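Local coordinates for protein jasmonate-induced oxygenase 2 (Arabidopsis thaliana, PDB 6LSV) that oxidises the plant hormone jasmonate to 12-hydroxyjasmonate, using iron, molecular oxygen and 2-oxoglutarate, at residues A[153-158]-A[163-168]. Residues are numbered along the deposited sequence; the frame is centred on the assembly and turned at random.
Sequences KWPSFP and EVIDEY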
# COMPACT_ATOMS: atom_id res chain seq x y z
N LYS A 153 5.02 12.93 -15.47
CA LYS A 153 5.19 12.87 -14.02
C LYS A 153 5.78 11.54 -13.56
O LYS A 153 5.84 11.29 -12.36
CB LYS A 153 3.85 13.12 -13.32
CG LYS A 153 3.28 14.51 -13.56
CD LYS A 153 2.06 14.77 -12.68
CE LYS A 153 1.28 15.98 -13.17
NZ LYS A 153 0.05 15.57 -13.91
N TRP A 154 6.20 10.70 -14.49
CA TRP A 154 6.88 9.45 -14.20
C TRP A 154 8.38 9.63 -14.29
O TRP A 154 8.86 10.61 -14.87
CB TRP A 154 6.43 8.36 -15.18
CG TRP A 154 4.99 7.97 -15.06
CD1 TRP A 154 4.01 8.63 -14.37
CD2 TRP A 154 4.36 6.84 -15.66
NE1 TRP A 154 2.81 7.97 -14.50
CE2 TRP A 154 3.00 6.87 -15.29
CE3 TRP A 154 4.81 5.80 -16.48
CZ2 TRP A 154 2.09 5.90 -15.71
CZ3 TRP A 154 3.91 4.84 -16.90
CH2 TRP A 154 2.57 4.90 -16.51
N PRO A 155 9.17 8.72 -13.71
CA PRO A 155 10.63 8.85 -13.82
C PRO A 155 11.12 8.71 -15.24
O PRO A 155 10.34 8.47 -16.18
CB PRO A 155 11.15 7.70 -12.94
CG PRO A 155 10.05 7.38 -12.04
CD PRO A 155 8.79 7.62 -12.81
N SER A 156 12.43 8.82 -15.41
CA SER A 156 12.96 8.84 -16.76
C SER A 156 14.27 8.08 -16.92
O SER A 156 14.51 7.50 -17.98
CB SER A 156 13.12 10.28 -17.22
OG SER A 156 13.37 10.39 -18.61
N PHE A 157 15.12 8.08 -15.88
CA PHE A 157 16.49 7.62 -16.07
C PHE A 157 16.61 6.17 -16.55
O PHE A 157 17.25 5.95 -17.58
CB PHE A 157 17.34 7.80 -14.81
CG PHE A 157 18.59 6.97 -14.83
CD1 PHE A 157 19.63 7.28 -15.70
CD2 PHE A 157 18.71 5.83 -14.04
CE1 PHE A 157 20.78 6.51 -15.75
CE2 PHE A 157 19.86 5.06 -14.08
CZ PHE A 157 20.89 5.40 -14.94
N PRO A 158 16.08 5.17 -15.84
CA PRO A 158 16.12 3.82 -16.40
C PRO A 158 15.27 3.79 -17.65
O PRO A 158 14.03 3.85 -17.57
CB PRO A 158 15.52 2.94 -15.29
CG PRO A 158 15.52 3.79 -14.07
CD PRO A 158 15.30 5.18 -14.59
N GLU A 163 7.97 1.97 -19.68
CA GLU A 163 7.30 0.86 -20.35
C GLU A 163 7.03 -0.28 -19.37
O GLU A 163 6.02 -0.98 -19.51
CB GLU A 163 8.15 0.38 -21.52
CG GLU A 163 8.27 1.41 -22.63
CD GLU A 163 9.20 0.97 -23.75
OE1 GLU A 163 10.37 0.65 -23.46
OE2 GLU A 163 8.75 0.95 -24.92
N VAL A 164 7.90 -0.47 -18.38
CA VAL A 164 7.67 -1.50 -17.38
C VAL A 164 6.57 -1.09 -16.42
O VAL A 164 5.78 -1.92 -15.96
CB VAL A 164 8.98 -1.82 -16.63
CG1 VAL A 164 8.76 -2.94 -15.63
CG2 VAL A 164 10.07 -2.22 -17.62
N ILE A 165 6.49 0.21 -16.09
CA ILE A 165 5.41 0.69 -15.22
C ILE A 165 4.06 0.49 -15.91
O ILE A 165 3.11 -0.03 -15.31
CB ILE A 165 5.63 2.16 -14.85
CG1 ILE A 165 6.82 2.32 -13.90
CG2 ILE A 165 4.39 2.74 -14.19
CD1 ILE A 165 7.35 3.75 -13.86
N ASP A 166 3.96 0.90 -17.18
CA ASP A 166 2.68 0.84 -17.88
C ASP A 166 2.18 -0.59 -18.01
O ASP A 166 0.98 -0.85 -17.84
CB ASP A 166 2.82 1.48 -19.27
CG ASP A 166 1.54 2.13 -19.73
OD1 ASP A 166 0.87 2.79 -18.91
OD2 ASP A 166 1.18 1.98 -20.92
N GLU A 167 3.07 -1.53 -18.32
CA GLU A 167 2.64 -2.92 -18.45
C GLU A 167 2.35 -3.54 -17.09
O GLU A 167 1.35 -4.24 -16.92
CB GLU A 167 3.68 -3.73 -19.21
CG GLU A 167 3.14 -5.04 -19.76
CD GLU A 167 4.22 -6.08 -19.99
OE1 GLU A 167 5.41 -5.71 -20.02
OE2 GLU A 167 3.88 -7.27 -20.14
N TYR A 168 3.22 -3.28 -16.10
CA TYR A 168 2.97 -3.75 -14.74
C TYR A 168 1.62 -3.24 -14.24
O TYR A 168 0.82 -4.01 -13.68
CB TYR A 168 4.10 -3.30 -13.82
CG TYR A 168 4.08 -3.88 -12.43
CD1 TYR A 168 4.58 -5.15 -12.16
CD2 TYR A 168 3.59 -3.14 -11.36
CE1 TYR A 168 4.57 -5.67 -10.88
CE2 TYR A 168 3.58 -3.64 -10.08
CZ TYR A 168 4.07 -4.91 -9.84
OH TYR A 168 4.05 -5.40 -8.55
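Trp154 and Ile165 form the nearest CA pair between the loop 153-158 and the helical segment 163-168, 8.9 Å apart, a separation that only side chains bridge. Residues 163-168 are helical, as the i to i+4 bonds from Glu167 N to Glu163 O and Tyr168 N to Val164 O attest, whereas the loop has no regular structure. In both central residues the bond from CA to CB is directed toward the other segment. Ile165 CG1 stands beside the backbone N (chi1 -69°), which turns the CG2 branch away from that N and over one face of the indole. CG2 lies 3.8 Å from the centroid of the Trp154 six-membered ring and 24° off its normal, a CH-pi contact. The other branch ends in CD1, 4.3 Å from Pro155 CD. Asp166 comes to the ring's edge, its OD1 3.6 Å from Trp154 CH2, with carboxylate and ring planes 57° apart; the same oxygen forms a salt bridge with Lys149. Leu141 and Leu143 of strand 137-144, in the large mixed sheet, also touch the indole, whose side chain is about 14 Å from the bound jasmonate. Loop and helix thus meet through apolar and CH-pi contacts, with the Asp166 carboxylate at the indole rim; Arg162, just before on the helix, adds a hydrogen bond from NE to Pro155 O.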